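Local coordinates for protein 1,4-dihydroxy-2-naphthoyl-CoA hydrolase (Prochlorococcus marinus, PDB 2HX5) that probably hydrolyses 1,4-dihydroxy-2-naphthoyl-CoA to 1,4-dihydroxy-2-naphthoate and free CoA, a step in the making of phylloquinone (vitamin K1), at residues F16-A21 with F31-E36; L8-V13 with W38-E43. One frame throughout, in Å; residues are numbered along the deposited sequence.

Interaction 1: F16-A21 with F31-E36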
loop_
_atom_site.group_PDB
_atom_site.type_symbol
_atom_site.label_atom_id
_atom_site.label_comp_id
_atom_site.label_asym_id
_atom_site.label_seq_id
_atom_site.Cartn_x
_atom_site.Cartn_y
_atom_site.Cartn_z
ATOM N N PHE A 16 7.280 8.149 -6.429
ATOM C CA PHE A 16 6.545 7.847 -7.650
ATOM C C PHE A 16 5.360 6.895 -7.350
ATOM O O PHE A 16 4.237 7.078 -7.853
ATOM C CB PHE A 16 7.473 7.239 -8.670
ATOM C CG PHE A 16 6.858 7.006 -9.962
ATOM C CD1 PHE A 16 6.358 8.077 -10.694
ATOM C CD2 PHE A 16 6.816 5.768 -10.495
ATOM C CE1 PHE A 16 5.792 7.852 -11.920
ATOM C CE2 PHE A 16 6.268 5.561 -11.772
ATOM C CZ PHE A 16 5.776 6.587 -12.432
ATOM N N GLY A 17 5.577 5.856 -6.543
ATOM C CA GLY A 17 4.542 4.885 -6.178
ATOM C C GLY A 17 3.415 5.444 -5.344
ATOM O O GLY A 17 2.391 4.750 -5.165
ATOM N N ASP A 18 3.586 6.666 -4.818
ATOM C CA ASP A 18 2.544 7.327 -4.054
ATOM C C ASP A 18 1.511 8.001 -4.960
ATOM O O ASP A 18 0.496 8.530 -4.419
ATOM C CB ASP A 18 3.134 8.405 -3.168
ATOM C CG ASP A 18 4.154 7.874 -2.173
ATOM O OD1 ASP A 18 4.107 6.637 -1.864
ATOM O OD2 ASP A 18 5.067 8.673 -1.771
ATOM N N THR A 19 1.736 8.048 -6.263
ATOM C CA THR A 19 0.909 8.758 -7.240
ATOM C C THR A 19 0.031 7.787 -7.983
ATOM O O THR A 19 0.259 6.573 -7.953
ATOM C CB THR A 19 1.765 9.512 -8.278
ATOM O OG1 THR A 19 2.454 8.558 -9.112
ATOM C CG2 THR A 19 2.611 10.519 -7.602
ATOM N N ASP A 20 -1.062 8.287 -8.564
ATOM C CA ASP A 20 -1.902 7.469 -9.414
ATOM C C ASP A 20 -1.899 8.013 -10.839
ATOM O O ASP A 20 -1.176 8.944 -11.151
ATOM C CB ASP A 20 -3.338 7.343 -8.837
ATOM C CG ASP A 20 -4.015 8.678 -8.672
ATOM O OD1 ASP A 20 -3.797 9.603 -9.481
ATOM O OD2 ASP A 20 -4.785 8.799 -7.690
ATOM N N ALA A 21 -2.682 7.394 -11.725
ATOM C CA ALA A 21 -2.656 7.745 -13.126
ATOM C C ALA A 21 -3.272 9.106 -13.353
ATOM O O ALA A 21 -3.153 9.556 -14.458
ATOM C CB ALA A 21 -3.388 6.696 -13.959
ATOM N N PHE A 31 -2.661 9.468 4.754
ATOM C CA PHE A 31 -2.808 8.894 6.104
ATOM C C PHE A 31 -1.656 8.059 6.529
ATOM O O PHE A 31 -1.265 8.041 7.697
ATOM C CB PHE A 31 -4.125 8.106 6.159
ATOM C CG PHE A 31 -5.359 8.953 6.083
ATOM C CD1 PHE A 31 -5.714 9.795 7.139
ATOM C CD2 PHE A 31 -6.141 8.910 4.963
ATOM C CE1 PHE A 31 -6.820 10.587 7.066
ATOM C CE2 PHE A 31 -7.256 9.717 4.876
ATOM C CZ PHE A 31 -7.604 10.529 5.959
ATOM N N ARG A 32 -1.105 7.301 5.576
ATOM C CA ARG A 32 0.134 6.573 5.856
ATOM C C ARG A 32 1.263 7.533 6.260
ATOM O O ARG A 32 2.022 7.346 7.212
ATOM C CB ARG A 32 0.609 5.725 4.646
ATOM C CG ARG A 32 1.964 5.081 4.926
ATOM C CD ARG A 32 2.269 4.111 3.789
ATOM N NE ARG A 32 2.567 4.804 2.532
ATOM C CZ ARG A 32 3.738 5.322 2.197
ATOM N NH1 ARG A 32 4.798 5.319 2.985
ATOM N NH2 ARG A 32 3.865 5.899 1.023
ATOM N N TRP A 33 1.378 8.616 5.507
ATOM C CA TRP A 33 2.400 9.618 5.833
ATOM C C TRP A 33 2.202 10.205 7.233
ATOM O O TRP A 33 3.158 10.496 7.973
ATOM C CB TRP A 33 2.428 10.763 4.826
ATOM C CG TRP A 33 2.745 10.334 3.396
ATOM C CD1 TRP A 33 3.156 9.128 2.958
ATOM C CD2 TRP A 33 2.548 11.126 2.246
ATOM N NE1 TRP A 33 3.292 9.136 1.589
ATOM C CE2 TRP A 33 2.916 10.354 1.118
ATOM C CE3 TRP A 33 2.111 12.442 2.055
ATOM C CZ2 TRP A 33 2.834 10.851 -0.186
ATOM C CZ3 TRP A 33 2.057 12.925 0.774
ATOM C CH2 TRP A 33 2.418 12.134 -0.332
ATOM N N CYS A 34 0.943 10.450 7.590
ATOM C CA CYS A 34 0.661 10.935 8.944
ATOM C C CYS A 34 1.102 9.967 10.014
ATOM O O CYS A 34 1.841 10.301 10.939
ATOM C CB CYS A 34 -0.821 11.185 9.098
ATOM S SG CYS A 34 -1.535 12.590 8.187
ATOM N N HIS A 35 0.717 8.710 9.852
ATOM C CA HIS A 35 1.055 7.715 10.843
ATOM C C HIS A 35 2.564 7.565 10.960
ATOM O O HIS A 35 3.152 7.522 12.057
ATOM C CB HIS A 35 0.372 6.392 10.545
ATOM C CG HIS A 35 0.381 5.383 11.667
ATOM N ND1 HIS A 35 1.525 4.754 12.130
ATOM C CD2 HIS A 35 -0.652 4.864 12.369
ATOM C CE1 HIS A 35 1.164 3.877 13.065
ATOM N NE2 HIS A 35 -0.135 3.961 13.256
ATOM N N GLU A 36 3.225 7.498 9.799
ATOM C CA GLU A 36 4.690 7.392 9.844
ATOM C C GLU A 36 5.343 8.612 10.477
ATOM O O GLU A 36 6.332 8.485 11.188
ATOM C CB GLU A 36 5.264 7.226 8.440
ATOM C CG GLU A 36 4.888 5.944 7.743
ATOM C CD GLU A 36 5.553 5.679 6.396
ATOM O OE1 GLU A 36 6.344 6.545 5.984
ATOM O OE2 GLU A 36 5.291 4.603 5.819
HETATM O O HOH W 1 6.461 7.031 0.219
#

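Interaction 2: L8-V13 with W38-E43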
loop_
_atom_site.group_PDB
_atom_site.type_symbol
_atom_site.label_atom_id
_atom_site.label_comp_id
_atom_site.label_asym_id
_atom_site.label_seq_id
_atom_site.Cartn_x
_atom_site.Cartn_y
_atom_site.Cartn_z
ATOM N N LEU A 8 8.433 17.888 15.991
ATOM C CA LEU A 8 7.114 18.274 15.418
ATOM C C LEU A 8 7.154 18.843 14.017
ATOM O O LEU A 8 6.109 18.962 13.378
ATOM C CB LEU A 8 6.400 19.261 16.347
ATOM C CG LEU A 8 6.081 18.786 17.764
ATOM C CD1 LEU A 8 5.446 19.938 18.608
ATOM C CD2 LEU A 8 5.190 17.578 17.790
ATOM N N LEU A 9 8.341 19.224 13.558
ATOM C CA LEU A 9 8.542 19.712 12.198
ATOM C C LEU A 9 9.344 18.680 11.456
ATOM O O LEU A 9 10.534 18.468 11.756
ATOM C CB LEU A 9 9.270 21.066 12.147
ATOM C CG LEU A 9 8.597 22.220 12.860
ATOM C CD1 LEU A 9 9.423 23.545 12.703
ATOM C CD2 LEU A 9 7.196 22.417 12.310
ATOM N N LEU A 10 8.717 18.018 10.506
ATOM C CA LEU A 10 9.323 16.899 9.853
ATOM C C LEU A 10 9.243 17.142 8.351
ATOM O O LEU A 10 8.642 18.121 7.892
ATOM C CB LEU A 10 8.626 15.591 10.290
ATOM C CG LEU A 10 8.666 15.328 11.820
ATOM C CD1 LEU A 10 7.738 14.194 12.234
ATOM C CD2 LEU A 10 10.122 15.067 12.302
ATOM N N ARG A 11 9.913 16.306 7.572
ATOM C CA ARG A 11 9.993 16.482 6.145
ATOM C C ARG A 11 9.867 15.148 5.438
ATOM O O ARG A 11 10.327 14.121 5.939
ATOM C CB ARG A 11 11.334 17.095 5.756
ATOM C CG ARG A 11 11.585 17.178 4.240
ATOM C CD ARG A 11 12.934 17.892 3.983
ATOM N NE ARG A 11 13.266 18.035 2.559
ATOM C CZ ARG A 11 13.712 17.055 1.769
ATOM N NH1 ARG A 11 13.889 15.813 2.234
ATOM N NH2 ARG A 11 13.993 17.324 0.492
ATOM N N ARG A 12 9.212 15.167 4.294
ATOM C CA ARG A 12 9.296 14.016 3.401
ATOM C C ARG A 12 9.114 14.413 1.949
ATOM O O ARG A 12 8.572 15.457 1.590
ATOM C CB ARG A 12 8.307 12.922 3.771
ATOM C CG ARG A 12 6.864 13.206 3.397
ATOM C CD ARG A 12 5.949 12.034 3.809
ATOM N NE ARG A 12 6.224 10.773 3.135
ATOM C CZ ARG A 12 6.380 9.556 3.726
ATOM N NH1 ARG A 12 6.371 9.336 5.032
ATOM N NH2 ARG A 12 6.528 8.520 2.940
ATOM N N VAL A 13 9.581 13.509 1.109
ATOM C CA VAL A 13 9.531 13.691 -0.329
ATOM C C VAL A 13 8.542 12.658 -0.891
ATOM O O VAL A 13 8.581 11.451 -0.552
ATOM C CB VAL A 13 10.919 13.504 -1.020
ATOM C CG1 VAL A 13 10.827 13.802 -2.502
ATOM C CG2 VAL A 13 11.982 14.377 -0.275
ATOM N N TRP A 38 4.046 10.472 12.837
ATOM C CA TRP A 38 3.776 10.331 14.262
ATOM C C TRP A 38 4.834 9.387 14.893
ATOM O O TRP A 38 5.449 9.694 15.912
ATOM C CB TRP A 38 2.362 9.813 14.478
ATOM C CG TRP A 38 2.079 9.389 15.903
ATOM C CD1 TRP A 38 2.196 10.144 17.007
ATOM C CD2 TRP A 38 1.600 8.113 16.322
ATOM N NE1 TRP A 38 1.807 9.429 18.121
ATOM C CE2 TRP A 38 1.439 8.166 17.727
ATOM C CE3 TRP A 38 1.275 6.930 15.651
ATOM C CZ2 TRP A 38 1.010 7.033 18.490
ATOM C CZ3 TRP A 38 0.793 5.867 16.383
ATOM C CH2 TRP A 38 0.685 5.916 17.786
ATOM N N GLU A 39 5.075 8.245 14.237
ATOM C CA GLU A 39 6.129 7.339 14.707
ATOM C C GLU A 39 7.477 8.061 14.732
ATOM O O GLU A 39 8.256 7.920 15.672
ATOM C CB GLU A 39 6.203 6.106 13.794
ATOM C CG GLU A 39 4.947 5.270 13.786
ATOM C CD GLU A 39 4.985 4.173 12.730
ATOM O OE1 GLU A 39 5.775 3.206 12.916
ATOM O OE2 GLU A 39 4.225 4.320 11.745
ATOM N N GLU A 40 7.802 8.788 13.656
ATOM C CA GLU A 40 9.055 9.576 13.577
ATOM C C GLU A 40 9.170 10.596 14.691
ATOM O O GLU A 40 10.257 10.799 15.272
ATOM C CB GLU A 40 9.197 10.292 12.227
ATOM C CG GLU A 40 10.550 10.853 12.028
ATOM C CD GLU A 40 10.715 11.557 10.687
ATOM O OE1 GLU A 40 9.793 11.517 9.850
ATOM O OE2 GLU A 40 11.782 12.202 10.491
ATOM N N SER A 41 8.052 11.233 15.006
ATOM C CA SER A 41 8.034 12.194 16.100
ATOM C C SER A 41 8.338 11.605 17.469
ATOM O O SER A 41 9.125 12.115 18.228
ATOM C CB SER A 41 6.675 12.886 16.108
ATOM O OG SER A 41 6.653 13.935 17.085
ATOM N N LEU A 42 7.737 10.447 17.721
ATOM C CA LEU A 42 7.969 9.774 18.970
ATOM C C LEU A 42 9.445 9.376 19.074
ATOM O O LEU A 42 10.058 9.573 20.130
ATOM C CB LEU A 42 7.093 8.525 19.093
ATOM C CG LEU A 42 5.558 8.745 19.099
ATOM C CD1 LEU A 42 4.877 7.347 19.115
ATOM C CD2 LEU A 42 5.135 9.628 20.258
ATOM N N GLU A 43 9.993 8.848 17.976
ATOM C CA GLU A 43 11.427 8.464 17.880
ATOM C C GLU A 43 12.364 9.666 18.149
ATOM O O GLU A 43 13.311 9.594 18.927
ATOM C CB GLU A 43 11.628 7.907 16.476
ATOM C CG GLU A 43 12.970 7.452 15.993
ATOM C CD GLU A 43 12.763 6.907 14.561
ATOM O OE1 GLU A 43 12.817 7.696 13.571
ATOM O OE2 GLU A 43 12.394 5.708 14.498
HETATM O O HOH W 2 11.860 14.575 8.901
HETATM O O HOH W 3 9.761 11.942 7.115
#

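Interaction 1: F16-A21 with F31-E36
Asp18 turns its carboxylate back beside its own backbone N (chi1 -60°), while Arg32 leaves the helix with CG trans to N and then bends at chi3 (71°); these bring the carboxylate across to the edge of the guanidinium, the two side chains crossing at about a right angle. OD1 of Asp18 makes a salt bridge of 3.0 Å with NH2 of Arg32, although the two planes are turned 47° apart. A water bridges the same two groups, hydrogen-bonded to Asp18 OD2 and accepting from Arg32 NH2. Trp33 is adjacent to both: CZ2 at the indole edge comes within 3.5 Å of Asp18 OD2, while its CD1 lies over one guanidinium face, toward the rim. Arg32 NH1 also makes a 3.0 Å salt bridge with Glu36 OE2, one turn on in helix 29-45; OE2 lies in the guanidinium plane, but the donor meets it from above the carboxylate plane. Outside the two segments, Arg15 N also binds Asp18 OD2, and Gln29 OE1 takes a hydrogen bond from Arg32 NH2. The 3-10 turn leading to the predicted active-site residue Asp20 is thus tied to the hotdog helix by an Asp-Arg-Glu network, whose central arginine probably balances both carboxylates.

Interaction 2: L8-V13 with W38-E43
Leu10 and Glu40 run past each other in opposite directions, and their flanks make the main touch between strand 9-13 and helix 29-45. CD2 of Leu10 lies 3.8 Å from Glu40 OE2, and CD1 faces the start of the next residue, 4.1 Å from Ser41 N and 4.2 Å from Ser41 CB. A lighter contact sits just before the strand, at the end of helix 5-8, where Leu8 CD2 approaches Ser41 OG at 4.0 Å.

No direct hydrogen bond joins the segments; two waters do that work. One accepts from Arg11 N and donates to Glu40 OE2, each at 2.9 Å. The other donates to Glu40 OE1 at 2.8 Å and lies 2.5 Å from Arg11 O, a distance short enough to be doubtful. Both carboxylate oxygens therefore appear to be linked to the backbone of a single strand residue, the second link resting on that short distance. Glu40 reaches that far because CG is trans to the backbone N (chi1 -168°) and the chain stays extended beyond it.

Farther out, Ser41 OG is held by Trp7 O and by Trp140 NE1 of helix 135-143, which fixes the hydroxyl beside Leu8. Backbone hydrogen bonds to strand 85-96 set Leu8 and the strand residues Leu10 and Arg12, and Leu10 also packs on Ser37, one turn before Ser41. Arg15 of the third subunit packs on Glu40.

This is the outermost strand of this chain's antiparallel sheet, lying beside the long central helix of the hotdog fold. The methyl groups of Leu10 line the aliphatic stem and carboxylate of Glu40, while water carries the polar link, so the glutamate joins strand to helix without touching the main chain of Arg11.

How the interactions relate
Both contacts use helix 29-45, interaction 1 in its first half and interaction 2 farther along, with centres about 15 Å apart. Interaction 1 is the more buried and relies on direct charge pairing to hold a loop; interaction 2 is partly buried, covers more surface, and joins the outermost strand of this chain's sheet through aliphatic contact and bridging water. Arg12 connects them: from the strand of interaction 2 its NH1 makes a 2.9 Å salt bridge with Glu36 OE1, and its guanidinium forms a cation-pi contact with Trp33. Glu36 thereby faces two arginines, Arg12 and Arg32. Both regions also meet the third subunit, where Phe16 N of one chain binds Glu39 OE1 of the other.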